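Long-range contacts in putative glycosyltransferase (GalT1) (PDB 4PHR), which binds UDP and manganese through the chain described here, a glycosyltransferase-family domain of a longer protein, and probably transfers sugars from nucleotide donors: residues 142-147 / 165-170; 198-203 / 220-225. All coordinates share one frame; numbering follows the deposited sequence.

Interaction 1: 142-147 / 165-170; sequences LWRGKD and FVAASS
Phe165 meets Trp143 edge to face. Its CD1 sits over one face of the indole, 3.5 Å from Trp143 CE2, and CE1 follows over the six-membered ring. The ring planes stand at 64°. Trp143 CG lies in the crowded position between its backbone N and carbonyl carbon (chi1 52°), which turns the indole toward the 165-170 loop. Phe165 CG lies beside its backbone N, which brings the CD1/CE1 edge over the indole.

Beside the rings the two backbones are tied together. Gly145 N donates to Ala167 O at 2.9 Å in a nearly straight bond (172°), with the N above the carbonyl plane. Ser169 N donates to Lys146 O at 2.8 Å, clearly less straight. Ala168 CA makes a CA-H...O contact with Trp143 O. At the far end Ser170 OG donates to Asp147 OD1 at 2.6 Å, meeting the carboxylate from above its plane. Here the two segments form a parallel bridge, as strands 147-153 and 170-176 begin.

Two turns set up this geometry. A type II turn runs from Trp143 to Lys146 and carries Gly145 at positive phi. A type I turn runs from Phe165 to Ala168. Water 1 lies at the indole edge. It accepts a bond from Ala167 N at 3.0 Å and a weak one from Trp143 NE1, whose main partner is Leu164 O. Leu148 and Leu202 of the five-stranded parallel sheet touch both rings.

Ser170 OG also bonds Arg199 NH1, and Arg199 packs on Asp147. The hydroxyl therefore links the carboxylate to the guanidinium. This nearby positive charge would tend to keep Asp147 ionised. Polar bonds at the surface and aromatic packing beneath thus join the loops leading into two neighbouring strands of the GT-D domain.

Interaction 2: 198-203 / 220-225; sequences NRLILV and GYQAID
A water bridges the two segments just where their pairing begins. Water 2 lies 2.7 Å from Arg199 O and 2.8 Å from Gln222 O and links the two carbonyls. The next bond, Ile201 N to Gln222 O, is weak at 3.3 Å. Beyond it the pairing tightens. Ile224 N donates to Ile201 O at 2.8 Å, in the carbonyl plane, and Val203 N to Ile224 O at 2.9 Å, from above the Ile224 carbonyl plane.

Strands 200-203 and 223-225 run parallel, their directions 19° apart. With helix 206-218 between them they make a beta-alpha-beta unit, and strand 223-225 is the edge of a five-stranded parallel sheet. Gly220 closes the helix in a Schellman motif.

Ile201, Ala223, Val203 and Asp225 share one face, and the first three pack on helix 206-218, where Leu216 touches Ile201 and Ala223. Ile201 CB meets Ala223 CB at 3.9 Å, and its CD1 reaches Tyr221 CB obliquely. On the other face Leu202 and Ile224 lie side by side, CD2 of Leu202 being 4.0 Å from CB of Ile224. Leu200 CG is anti to its backbone N (chi1 172°). Its side chain crosses the extended Gln222 obliquely, with Leu200 CD1 3.6 Å from Gln222 OE1, while Gln222 NE2 bonds Ala29 O. Asp225, at the strand end, touches UDP and forms salt bridges with Lys210 and Arg33, both UDP-binding residues.

Both segments of interaction 1 precede those of interaction 2 in the chain, and the contact centres are 13 Å apart. They share a five-stranded parallel sheet, in the order 223-225, 200-204, 147-153, 170-176, 272-275. Interaction 1 lies in the loops entering this sheet and joins it at Asp147 and Ser170. Interaction 2 pairs the next two strands on the other side of 147-153. They touch directly: Asp147 O lies 2.9 Å from Leu200 N, a probable hydrogen bond. All four segments belong to the GT-D-type glycosyltransferase domain. The UDP site is nearer to interaction 2, through Asp225, whereas the Phe165 side chain of interaction 1 is about 10 Å from the nucleotide.

Interaction 1: 142-147 / 165-170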
loop_
_atom_site.group_PDB
_atom_site.type_symbol
_atom_site.label_atom_id
_atom_site.label_comp_id
_atom_site.label_asym_id
_atom_site.label_seq_id
_atom_site.Cartn_x
_atom_site.Cartn_y
_atom_site.Cartn_z
ATOM N N LEU A 142 0.566 -14.245 -4.987
ATOM C CA LEU A 142 1.243 -13.268 -5.831
ATOM C C LEU A 142 2.746 -13.516 -5.894
ATOM O O LEU A 142 3.374 -13.280 -6.922
ATOM C CB LEU A 142 0.971 -11.835 -5.353
ATOM C CG LEU A 142 -0.469 -11.330 -5.473
ATOM C CD1 LEU A 142 -0.596 -9.940 -4.872
ATOM C CD2 LEU A 142 -0.903 -11.320 -6.923
ATOM N N TRP A 143 3.326 -13.996 -4.797
ATOM C CA TRP A 143 4.781 -14.131 -4.725
ATOM C C TRP A 143 5.289 -15.565 -4.562
ATOM O O TRP A 143 6.493 -15.794 -4.544
ATOM C CB TRP A 143 5.376 -13.223 -3.643
ATOM C CG TRP A 143 4.746 -13.347 -2.289
ATOM C CD1 TRP A 143 4.954 -14.334 -1.369
ATOM C CD2 TRP A 143 3.827 -12.429 -1.693
ATOM N NE1 TRP A 143 4.208 -14.092 -0.240
ATOM C CE2 TRP A 143 3.512 -12.924 -0.411
ATOM C CE3 TRP A 143 3.238 -11.232 -2.120
ATOM C CZ2 TRP A 143 2.630 -12.267 0.449
ATOM C CZ3 TRP A 143 2.366 -10.576 -1.265
ATOM C CH2 TRP A 143 2.073 -11.095 0.010
ATOM N N ARG A 144 4.385 -16.539 -4.486
ATOM C CA ARG A 144 4.818 -17.925 -4.367
ATOM C C ARG A 144 5.680 -18.294 -5.567
ATOM O O ARG A 144 5.263 -18.125 -6.710
ATOM C CB ARG A 144 3.621 -18.876 -4.274
ATOM C CG ARG A 144 4.041 -20.346 -4.192
ATOM C CD ARG A 144 2.880 -21.304 -4.422
ATOM N NE ARG A 144 2.059 -21.493 -3.229
ATOM C CZ ARG A 144 2.334 -22.361 -2.257
ATOM N NH1 ARG A 144 3.420 -23.120 -2.320
ATOM N NH2 ARG A 144 1.521 -22.466 -1.215
ATOM N N GLY A 145 6.885 -18.791 -5.297
ATOM C CA GLY A 145 7.797 -19.201 -6.348
ATOM C C GLY A 145 8.451 -18.066 -7.115
ATOM O O GLY A 145 9.108 -18.299 -8.133
ATOM N N LYS A 146 8.295 -16.834 -6.635
ATOM C CA LYS A 146 8.867 -15.694 -7.333
ATOM C C LYS A 146 10.142 -15.220 -6.657
ATOM O O LYS A 146 10.305 -15.362 -5.443
ATOM C CB LYS A 146 7.873 -14.532 -7.382
ATOM C CG LYS A 146 6.539 -14.862 -8.032
ATOM C CD LYS A 146 6.714 -15.227 -9.492
ATOM C CE LYS A 146 5.394 -15.142 -10.241
ATOM N NZ LYS A 146 4.372 -16.063 -9.680
ATOM N N ASP A 147 11.045 -14.653 -7.449
ATOM C CA ASP A 147 12.175 -13.907 -6.899
ATOM C C ASP A 147 11.722 -12.477 -6.669
ATOM O O ASP A 147 11.236 -11.825 -7.593
ATOM C CB ASP A 147 13.360 -13.936 -7.862
ATOM C CG ASP A 147 13.936 -15.330 -8.031
ATOM O OD1 ASP A 147 14.314 -15.946 -7.011
ATOM O OD2 ASP A 147 13.998 -15.807 -9.182
ATOM N N PHE A 165 6.451 -14.157 3.507
ATOM C CA PHE A 165 7.123 -14.381 2.229
ATOM C C PHE A 165 7.885 -15.706 2.155
ATOM O O PHE A 165 8.784 -15.854 1.328
ATOM C CB PHE A 165 8.096 -13.228 1.928
ATOM C CG PHE A 165 7.439 -11.876 1.858
ATOM C CD1 PHE A 165 6.465 -11.616 0.919
ATOM C CD2 PHE A 165 7.805 -10.870 2.725
ATOM C CE1 PHE A 165 5.853 -10.382 0.854
ATOM C CE2 PHE A 165 7.204 -9.617 2.660
ATOM C CZ PHE A 165 6.229 -9.377 1.725
ATOM N N VAL A 166 7.523 -16.676 2.987
ATOM C CA VAL A 166 8.315 -17.906 3.071
ATOM C C VAL A 166 8.410 -18.654 1.737
ATOM O O VAL A 166 9.422 -19.299 1.446
ATOM C CB VAL A 166 7.811 -18.854 4.195
ATOM C CG1 VAL A 166 6.472 -19.480 3.834
ATOM C CG2 VAL A 166 8.844 -19.938 4.468
ATOM N N ALA A 167 7.365 -18.559 0.922
ATOM C CA ALA A 167 7.323 -19.326 -0.320
ATOM C C ALA A 167 7.924 -18.584 -1.520
ATOM O O ALA A 167 7.967 -19.113 -2.628
ATOM C CB ALA A 167 5.906 -19.804 -0.612
ATOM N N ALA A 168 8.391 -17.359 -1.299
ATOM C CA ALA A 168 9.159 -16.663 -2.319
ATOM C C ALA A 168 10.479 -17.400 -2.531
ATOM O O ALA A 168 11.088 -17.883 -1.574
ATOM C CB ALA A 168 9.415 -15.231 -1.899
ATOM N N SER A 169 10.927 -17.490 -3.779
ATOM C CA SER A 169 12.162 -18.216 -4.074
ATOM C C SER A 169 13.405 -17.501 -3.551
ATOM O O SER A 169 14.382 -18.133 -3.154
ATOM C CB SER A 169 12.295 -18.447 -5.574
ATOM O OG SER A 169 11.287 -19.334 -6.004
ATOM N N SER A 170 13.379 -16.178 -3.580
ATOM C CA SER A 170 14.468 -15.399 -3.016
ATOM C C SER A 170 13.955 -14.000 -2.733
ATOM O O SER A 170 12.946 -13.569 -3.302
ATOM C CB SER A 170 15.665 -15.353 -3.967
ATOM O OG SER A 170 15.399 -14.516 -5.077
HETATM O O HOH W 1 4.751 -17.098 1.365
#

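Interaction 2: 198-203 / 220-225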
loop_
_atom_site.group_PDB
_atom_site.type_symbol
_atom_site.label_atom_id
_atom_site.label_comp_id
_atom_site.label_asym_id
_atom_site.label_seq_id
_atom_site.Cartn_x
_atom_site.Cartn_y
_atom_site.Cartn_z
ATOM N N ASN A 198 14.417 -9.942 -13.655
ATOM C CA ASN A 198 13.773 -11.212 -13.328
ATOM C C ASN A 198 13.162 -11.286 -11.925
ATOM O O ASN A 198 13.039 -12.372 -11.354
ATOM C CB ASN A 198 14.745 -12.378 -13.540
ATOM C CG ASN A 198 15.120 -12.567 -14.998
ATOM O OD1 ASN A 198 14.281 -12.441 -15.890
ATOM N ND2 ASN A 198 16.389 -12.865 -15.247
ATOM N N ARG A 199 12.782 -10.135 -11.375
ATOM C CA ARG A 199 12.143 -10.104 -10.064
ATOM C C ARG A 199 10.784 -9.413 -10.108
ATOM O O ARG A 199 10.560 -8.492 -10.894
ATOM C CB ARG A 199 13.040 -9.413 -9.033
ATOM C CG ARG A 199 14.275 -10.222 -8.709
ATOM C CD ARG A 199 15.172 -9.613 -7.623
ATOM N NE ARG A 199 16.326 -10.494 -7.485
ATOM C CZ ARG A 199 16.401 -11.523 -6.648
ATOM N NH1 ARG A 199 15.420 -11.766 -5.779
ATOM N NH2 ARG A 199 17.480 -12.295 -6.665
ATOM N N LEU A 200 9.880 -9.876 -9.257
ATOM C CA LEU A 200 8.647 -9.153 -8.984
ATOM C C LEU A 200 8.986 -8.107 -7.927
ATOM O O LEU A 200 9.645 -8.414 -6.928
ATOM C CB LEU A 200 7.592 -10.122 -8.451
ATOM C CG LEU A 200 6.285 -9.544 -7.914
ATOM C CD1 LEU A 200 5.517 -8.853 -9.032
ATOM C CD2 LEU A 200 5.431 -10.647 -7.294
ATOM N N ILE A 201 8.551 -6.872 -8.139
ATOM C CA ILE A 201 8.902 -5.785 -7.233
ATOM C C ILE A 201 7.729 -5.504 -6.300
ATOM O O ILE A 201 6.609 -5.325 -6.763
ATOM C CB ILE A 201 9.269 -4.495 -8.017
ATOM C CG1 ILE A 201 10.348 -4.783 -9.074
ATOM C CG2 ILE A 201 9.705 -3.393 -7.060
ATOM C CD1 ILE A 201 10.569 -3.629 -10.055
ATOM N N LEU A 202 7.985 -5.505 -4.994
ATOM C CA LEU A 202 6.976 -5.167 -3.992
ATOM C C LEU A 202 7.454 -3.905 -3.309
ATOM O O LEU A 202 8.627 -3.806 -2.946
ATOM C CB LEU A 202 6.845 -6.277 -2.945
ATOM C CG LEU A 202 6.547 -7.689 -3.469
ATOM C CD1 LEU A 202 6.384 -8.674 -2.308
ATOM C CD2 LEU A 202 5.325 -7.696 -4.379
ATOM N N VAL A 203 6.561 -2.935 -3.139
ATOM C CA VAL A 203 6.973 -1.648 -2.601
ATOM C C VAL A 203 6.132 -1.287 -1.382
ATOM O O VAL A 203 4.902 -1.315 -1.441
ATOM C CB VAL A 203 6.850 -0.528 -3.662
ATOM C CG1 VAL A 203 7.504 0.746 -3.152
ATOM C CG2 VAL A 203 7.476 -0.971 -4.981
ATOM N N GLY A 220 8.063 -1.149 -17.992
ATOM C CA GLY A 220 7.668 -2.516 -18.286
ATOM C C GLY A 220 7.723 -3.529 -17.156
ATOM O O GLY A 220 7.526 -4.723 -17.379
ATOM N N TYR A 221 7.964 -3.061 -15.933
ATOM C CA TYR A 221 8.039 -3.956 -14.785
ATOM C C TYR A 221 6.684 -4.127 -14.112
ATOM O O TYR A 221 5.863 -3.210 -14.111
ATOM C CB TYR A 221 9.029 -3.417 -13.749
ATOM C CG TYR A 221 10.463 -3.391 -14.221
ATOM C CD1 TYR A 221 11.243 -4.537 -14.191
ATOM C CD2 TYR A 221 11.036 -2.219 -14.695
ATOM C CE1 TYR A 221 12.554 -4.519 -14.620
ATOM C CE2 TYR A 221 12.346 -2.190 -15.126
ATOM C CZ TYR A 221 13.101 -3.341 -15.086
ATOM O OH TYR A 221 14.408 -3.316 -15.514
ATOM N N GLN A 222 6.456 -5.303 -13.535
ATOM C CA GLN A 222 5.342 -5.479 -12.614
ATOM C C GLN A 222 5.803 -5.122 -11.206
ATOM O O GLN A 222 6.714 -5.749 -10.653
ATOM C CB GLN A 222 4.791 -6.908 -12.642
ATOM C CG GLN A 222 3.540 -7.055 -11.780
ATOM C CD GLN A 222 3.034 -8.483 -11.660
ATOM O OE1 GLN A 222 3.705 -9.436 -12.062
ATOM N NE2 GLN A 222 1.845 -8.635 -11.086
ATOM N N ALA A 223 5.176 -4.096 -10.643
ATOM C CA ALA A 223 5.508 -3.631 -9.308
ATOM C C ALA A 223 4.219 -3.436 -8.524
ATOM O O ALA A 223 3.252 -2.859 -9.034
ATOM C CB ALA A 223 6.302 -2.337 -9.372
ATOM N N ILE A 224 4.204 -3.927 -7.288
ATOM C CA ILE A 224 2.993 -3.943 -6.482
ATOM C C ILE A 224 3.179 -3.155 -5.191
ATOM O O ILE A 224 4.017 -3.483 -4.358
ATOM C CB ILE A 224 2.562 -5.392 -6.151
ATOM C CG1 ILE A 224 2.428 -6.222 -7.438
ATOM C CG2 ILE A 224 1.260 -5.416 -5.360
ATOM C CD1 ILE A 224 2.046 -7.670 -7.184
ATOM N N ASP A 225 2.379 -2.115 -5.043
ATOM C CA ASP A 225 2.375 -1.268 -3.851
ATOM C C ASP A 225 1.628 -2.008 -2.736
ATOM O O ASP A 225 0.401 -2.147 -2.804
ATOM C CB ASP A 225 1.640 0.020 -4.245
ATOM C CG ASP A 225 1.328 0.925 -3.080
ATOM O OD1 ASP A 225 1.794 0.673 -1.946
ATOM O OD2 ASP A 225 0.622 1.935 -3.330
HETATM O O HOH W 2 8.505 -7.316 -12.086
#